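PDB 3FHD: ORF 37 from Human herpesvirus 8 type M, which cuts double- and single-stranded DNA as an endonuclease and exonuclease, helping to process branched viral DNA into unit-length linear genomes. Local coordinates for residues A[354-368]-A[378-391]. Sequence-based numbering, arbitrary orientation.
Sequences ILHNSTTESDVYVLT and SIKARFKANLFVNV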
loop_
_atom_site.group_PDB
_atom_site.type_symbol
_atom_site.label_atom_id
_atom_site.label_comp_id
_atom_site.label_asym_id
_atom_site.label_seq_id
_atom_site.Cartn_x
_atom_site.Cartn_y
_atom_site.Cartn_z
ATOM N N ILE A 354 21.462 4.130 0.895
ATOM C CA ILE A 354 22.302 2.945 0.632
ATOM C C ILE A 354 23.046 2.535 1.909
ATOM O O ILE A 354 23.073 1.355 2.262
ATOM C CB ILE A 354 23.260 3.131 -0.572
ATOM C CG1 ILE A 354 22.463 3.174 -1.886
ATOM C CG2 ILE A 354 24.281 1.972 -0.650
ATOM C CD1 ILE A 354 23.240 3.673 -3.090
ATOM N N LEU A 355 23.626 3.525 2.600
ATOM C CA LEU A 355 24.296 3.313 3.889
ATOM C C LEU A 355 23.465 2.477 4.882
ATOM O O LEU A 355 24.001 1.610 5.577
ATOM C CB LEU A 355 24.685 4.661 4.527
ATOM C CG LEU A 355 25.516 4.536 5.805
ATOM C CD1 LEU A 355 26.846 3.857 5.465
ATOM C CD2 LEU A 355 25.742 5.895 6.453
ATOM N N HIS A 356 22.161 2.750 4.940
ATOM C CA HIS A 356 21.250 2.078 5.861
ATOM C C HIS A 356 20.569 0.836 5.292
ATOM O O HIS A 356 19.780 0.186 6.000
ATOM C CB HIS A 356 20.206 3.082 6.357
ATOM C CG HIS A 356 20.776 4.037 7.353
ATOM N ND1 HIS A 356 21.478 5.163 6.981
ATOM C CD2 HIS A 356 20.842 3.978 8.702
ATOM C CE1 HIS A 356 21.913 5.786 8.065
ATOM N NE2 HIS A 356 21.548 5.081 9.121
ATOM N N ASN A 357 20.872 0.521 4.028
ATOM C CA ASN A 357 20.293 -0.646 3.356
ATOM C C ASN A 357 21.362 -1.495 2.667
ATOM O O ASN A 357 21.232 -1.859 1.495
ATOM C CB ASN A 357 19.199 -0.243 2.361
ATOM C CG ASN A 357 17.939 0.234 3.048
ATOM O OD1 ASN A 357 17.139 -0.574 3.548
ATOM N ND2 ASN A 357 17.767 1.551 3.108
ATOM N N SER A 358 22.419 -1.805 3.404
ATOM C CA SER A 358 23.492 -2.614 2.843
ATOM C C SER A 358 24.144 -3.553 3.862
ATOM O O SER A 358 25.273 -3.974 3.657
ATOM C CB SER A 358 24.523 -1.722 2.129
ATOM O OG SER A 358 24.942 -0.663 2.975
ATOM N N THR A 359 23.404 -3.907 4.922
ATOM C CA THR A 359 23.887 -4.794 6.011
ATOM C C THR A 359 23.049 -6.072 6.233
ATOM O O THR A 359 23.582 -7.185 6.133
ATOM C CB THR A 359 24.001 -4.025 7.357
ATOM O OG1 THR A 359 24.839 -2.877 7.183
ATOM C CG2 THR A 359 24.608 -4.909 8.473
ATOM N N THR A 360 21.758 -5.911 6.558
ATOM C CA THR A 360 20.862 -7.055 6.807
ATOM C C THR A 360 20.502 -7.735 5.497
ATOM O O THR A 360 19.885 -7.116 4.614
ATOM C CB THR A 360 19.537 -6.635 7.497
ATOM O OG1 THR A 360 19.795 -5.617 8.470
ATOM C CG2 THR A 360 18.849 -7.839 8.165
ATOM N N GLU A 361 20.872 -9.007 5.373
ATOM C CA GLU A 361 20.631 -9.760 4.130
ATOM C C GLU A 361 19.190 -10.261 3.947
ATOM O O GLU A 361 18.417 -10.338 4.905
ATOM C CB GLU A 361 21.623 -10.927 4.010
ATOM C CG GLU A 361 23.079 -10.492 4.020
ATOM C CD GLU A 361 24.026 -11.666 3.864
ATOM O OE1 GLU A 361 23.910 -12.621 4.656
ATOM O OE2 GLU A 361 24.878 -11.634 2.950
ATOM N N SER A 362 18.842 -10.587 2.698
ATOM C CA SER A 362 17.543 -11.179 2.356
ATOM C C SER A 362 17.467 -12.646 2.796
ATOM O O SER A 362 18.468 -13.347 2.776
ATOM C CB SER A 362 17.316 -11.111 0.852
ATOM O OG SER A 362 17.015 -9.803 0.423
ATOM N N ASP A 363 16.284 -13.099 3.204
ATOM C CA ASP A 363 16.050 -14.518 3.445
ATOM C C ASP A 363 15.451 -15.136 2.193
ATOM O O ASP A 363 14.469 -14.612 1.659
ATOM C CB ASP A 363 15.086 -14.724 4.611
ATOM C CG ASP A 363 15.692 -14.323 5.952
ATOM O OD1 ASP A 363 16.795 -14.786 6.263
ATOM O OD2 ASP A 363 15.065 -13.547 6.699
ATOM N N VAL A 364 16.026 -16.248 1.727
ATOM C CA VAL A 364 15.441 -16.956 0.583
ATOM C C VAL A 364 14.810 -18.277 1.043
ATOM O O VAL A 364 15.453 -19.035 1.721
ATOM C CB VAL A 364 16.493 -17.215 -0.519
ATOM C CG1 VAL A 364 15.856 -17.967 -1.687
ATOM C CG2 VAL A 364 17.096 -15.888 -0.980
ATOM N N TYR A 365 13.554 -18.530 0.655
ATOM C CA TYR A 365 12.831 -19.756 1.006
ATOM C C TYR A 365 12.542 -20.544 -0.257
ATOM O O TYR A 365 11.775 -20.113 -1.112
ATOM C CB TYR A 365 11.502 -19.447 1.704
ATOM C CG TYR A 365 11.659 -18.615 2.931
ATOM C CD1 TYR A 365 11.830 -19.222 4.170
ATOM C CD2 TYR A 365 11.693 -17.216 2.855
ATOM C CE1 TYR A 365 11.981 -18.477 5.323
ATOM C CE2 TYR A 365 11.864 -16.446 4.014
ATOM C CZ TYR A 365 12.023 -17.107 5.245
ATOM O OH TYR A 365 12.190 -16.397 6.415
ATOM N N VAL A 366 13.177 -21.693 -0.388
ATOM C CA VAL A 366 12.862 -22.605 -1.484
ATOM C C VAL A 366 11.697 -23.469 -1.007
ATOM O O VAL A 366 11.769 -24.073 0.065
ATOM C CB VAL A 366 14.082 -23.464 -1.857
ATOM C CG1 VAL A 366 13.707 -24.508 -2.924
ATOM C CG2 VAL A 366 15.245 -22.574 -2.331
ATOM N N LEU A 367 10.613 -23.528 -1.777
ATOM C CA LEU A 367 9.460 -24.288 -1.311
ATOM C C LEU A 367 9.491 -25.719 -1.831
ATOM O O LEU A 367 10.071 -25.973 -2.888
ATOM C CB LEU A 367 8.151 -23.585 -1.698
ATOM C CG LEU A 367 8.056 -22.097 -1.295
ATOM C CD1 LEU A 367 6.929 -21.376 -2.027
ATOM C CD2 LEU A 367 7.912 -21.961 0.227
ATOM N N THR A 368 8.875 -26.649 -1.089
ATOM C CA THR A 368 8.661 -27.986 -1.607
ATOM C C THR A 368 7.767 -27.985 -2.846
ATOM O O THR A 368 6.839 -27.181 -2.982
ATOM C CB THR A 368 8.081 -28.982 -0.554
ATOM O OG1 THR A 368 6.845 -28.475 -0.029
ATOM C CG2 THR A 368 9.082 -29.229 0.569
ATOM N N SER A 378 5.435 -26.542 1.637
ATOM C CA SER A 378 6.048 -26.052 2.863
ATOM C C SER A 378 7.490 -25.627 2.557
ATOM O O SER A 378 7.927 -25.719 1.412
ATOM C CB SER A 378 6.001 -27.151 3.945
ATOM O OG SER A 378 6.607 -28.341 3.477
ATOM N N ILE A 379 8.223 -25.154 3.561
ATOM C CA ILE A 379 9.616 -24.735 3.354
ATOM C C ILE A 379 10.486 -25.978 3.218
ATOM O O ILE A 379 10.432 -26.858 4.080
ATOM C CB ILE A 379 10.128 -23.818 4.511
ATOM C CG1 ILE A 379 9.295 -22.532 4.585
ATOM C CG2 ILE A 379 11.608 -23.486 4.361
ATOM C CD1 ILE A 379 9.530 -21.715 5.860
ATOM N N LYS A 380 11.242 -26.058 2.116
ATOM C CA LYS A 380 12.225 -27.124 1.891
ATOM C C LYS A 380 13.593 -26.702 2.426
ATOM O O LYS A 380 14.292 -27.501 3.044
ATOM C CB LYS A 380 12.363 -27.444 0.396
ATOM C CG LYS A 380 13.311 -28.589 0.092
ATOM C CD LYS A 380 13.931 -28.463 -1.271
ATOM C CE LYS A 380 14.680 -29.738 -1.642
ATOM N NZ LYS A 380 16.060 -29.798 -1.079
ATOM N N ALA A 381 13.981 -25.456 2.157
ATOM C CA ALA A 381 15.285 -24.948 2.571
ATOM C C ALA A 381 15.254 -23.436 2.636
ATOM O O ALA A 381 14.484 -22.791 1.914
ATOM C CB ALA A 381 16.367 -25.410 1.620
ATOM N N ARG A 382 16.119 -22.886 3.483
ATOM C CA ARG A 382 16.147 -21.471 3.822
ATOM C C ARG A 382 17.611 -21.038 3.846
ATOM O O ARG A 382 18.425 -21.735 4.414
ATOM C CB ARG A 382 15.554 -21.329 5.217
ATOM C CG ARG A 382 15.289 -19.949 5.706
ATOM C CD ARG A 382 14.952 -20.047 7.197
ATOM N NE ARG A 382 14.939 -18.761 7.897
ATOM C CZ ARG A 382 15.797 -17.758 7.702
ATOM N NH1 ARG A 382 15.665 -16.637 8.411
ATOM N NH2 ARG A 382 16.790 -17.858 6.813
ATOM N N PHE A 383 17.940 -19.901 3.224
ATOM C CA PHE A 383 19.322 -19.393 3.209
ATOM C C PHE A 383 19.411 -17.870 3.055
ATOM O O PHE A 383 18.501 -17.255 2.533
ATOM C CB PHE A 383 20.183 -20.117 2.155
ATOM C CG PHE A 383 19.775 -19.880 0.715
ATOM C CD1 PHE A 383 20.418 -18.915 -0.052
ATOM C CD2 PHE A 383 18.791 -20.666 0.104
ATOM C CE1 PHE A 383 20.062 -18.703 -1.398
ATOM C CE2 PHE A 383 18.433 -20.463 -1.229
ATOM C CZ PHE A 383 19.075 -19.483 -1.983
ATOM N N LYS A 384 20.515 -17.271 3.500
ATOM C CA LYS A 384 20.719 -15.814 3.369
ATOM C C LYS A 384 21.299 -15.435 1.995
ATOM O O LYS A 384 22.152 -16.144 1.450
ATOM C CB LYS A 384 21.674 -15.293 4.457
ATOM C CG LYS A 384 21.219 -15.481 5.884
ATOM C CD LYS A 384 19.929 -14.740 6.166
ATOM C CE LYS A 384 19.581 -14.826 7.641
ATOM N NZ LYS A 384 18.833 -13.605 8.089
ATOM N N ALA A 385 20.854 -14.311 1.445
ATOM C CA ALA A 385 21.422 -13.807 0.195
ATOM C C ALA A 385 21.754 -12.322 0.346
ATOM O O ALA A 385 20.898 -11.541 0.789
ATOM C CB ALA A 385 20.467 -14.051 -0.990
ATOM N N ASN A 386 22.992 -11.942 0.010
ATOM C CA ASN A 386 23.397 -10.528 0.042
ATOM C C ASN A 386 22.773 -9.743 -1.115
ATOM O O ASN A 386 23.447 -9.220 -2.004
ATOM C CB ASN A 386 24.927 -10.326 0.154
ATOM C CG ASN A 386 25.732 -11.161 -0.848
ATOM O OD1 ASN A 386 25.250 -12.159 -1.408
ATOM N ND2 ASN A 386 26.975 -10.747 -1.075
ATOM N N LEU A 387 21.449 -9.721 -1.095
ATOM C CA LEU A 387 20.656 -8.954 -2.025
ATOM C C LEU A 387 19.895 -7.950 -1.180
ATOM O O LEU A 387 19.362 -8.308 -0.127
ATOM C CB LEU A 387 19.692 -9.873 -2.782
ATOM C CG LEU A 387 20.287 -10.864 -3.800
ATOM C CD1 LEU A 387 19.190 -11.497 -4.589
ATOM C CD2 LEU A 387 21.302 -10.201 -4.745
ATOM N N PHE A 388 19.840 -6.705 -1.643
ATOM C CA PHE A 388 19.313 -5.580 -0.846
ATOM C C PHE A 388 18.317 -4.776 -1.655
ATOM O O PHE A 388 18.357 -4.815 -2.883
ATOM C CB PHE A 388 20.454 -4.628 -0.419
ATOM C CG PHE A 388 21.553 -5.303 0.338
ATOM C CD1 PHE A 388 21.398 -5.627 1.685
ATOM C CD2 PHE A 388 22.736 -5.652 -0.305
ATOM C CE1 PHE A 388 22.429 -6.291 2.391
ATOM C CE2 PHE A 388 23.778 -6.308 0.398
ATOM C CZ PHE A 388 23.610 -6.628 1.736
ATOM N N VAL A 389 17.456 -4.017 -0.971
ATOM C CA VAL A 389 16.489 -3.157 -1.672
ATOM C C VAL A 389 17.235 -2.123 -2.514
ATOM O O VAL A 389 18.272 -1.612 -2.092
ATOM C CB VAL A 389 15.505 -2.445 -0.696
ATOM C CG1 VAL A 389 16.247 -1.430 0.186
ATOM C CG2 VAL A 389 14.353 -1.782 -1.497
ATOM N N ASN A 390 16.717 -1.833 -3.710
ATOM C CA ASN A 390 17.204 -0.728 -4.514
ATOM C C ASN A 390 16.502 0.562 -4.057
ATOM O O ASN A 390 15.268 0.745 -4.267
ATOM C CB ASN A 390 16.949 -1.024 -5.999
ATOM C CG ASN A 390 17.406 0.087 -6.923
ATOM O OD1 ASN A 390 17.907 1.133 -6.491
ATOM N ND2 ASN A 390 17.262 -0.153 -8.235
ATOM N N VAL A 391 17.287 1.450 -3.439
ATOM C CA VAL A 391 16.738 2.652 -2.789
ATOM C C VAL A 391 16.224 3.680 -3.801
ATOM O O VAL A 391 15.534 4.634 -3.425
ATOM C CB VAL A 391 17.743 3.318 -1.790
ATOM C CG1 VAL A 391 18.253 2.279 -0.751
ATOM C CG2 VAL A 391 18.917 3.972 -2.532
HETATM O O HOH W 1 20.600 -0.761 -0.840
HETATM O O HOH W 2 18.547 -7.256 2.145
HETATM O O HOH W 3 19.105 -11.224 7.419
#
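Phe383 has CG between its backbone N and carbonyl carbon (chi1 66°), which turns the ring against Val364, its hydrogen-bonded partner in an antiparallel strand pair. Strands 362-367 and 379-385 belong to the mixed sheet of this PD-(D/E)XK nuclease. CB of Val364 lies over one ring face in a CH-pi contact, 3.8 Å from the Phe383 ring centroid. Val364 CG1, anti to the backbone N (chi1 179°), meets Phe383 CZ at 3.6 Å. Val366 CG2 meets the ring at its edge. Leu299 of helix 296-303 packs on Val364, Phe383 and Ala385, so this face of the sheet is joined to that helix.

Strand 455-464 pairs with the other edge of 362-367. A classic beta bulge shifts the register where Lys380 and Ala381 both face Val366.

Asp363, Tyr365, Arg382 and Lys384 lie on the other face. Asp363 OD1 forms salt bridges with Lys384 NZ at 3.0 Å and Arg382 NH1 at 3.1 Å; these hydrogen bonds, and one from Arg382 NH2, are weak. The carboxylate and guanidinium planes stand 71° apart. The phenol end of Tyr365 lies over one guanidinium face, offset toward its rim, while Tyr365 CE1 touches Arg382 CG at 3.6 Å.

Past the inverse gamma turn centred on Asn386, Ser358 CA sits over one face of the Phe388 ring in a CH-pi contact. Water 1 donates to Asn357 O and Val389 O, joining the loop after helix 348-355 to strand 388-389. Ser362 OG, also bonded to Thr462, donates to Leu387 O at 2.8 Å from above the carbonyl plane.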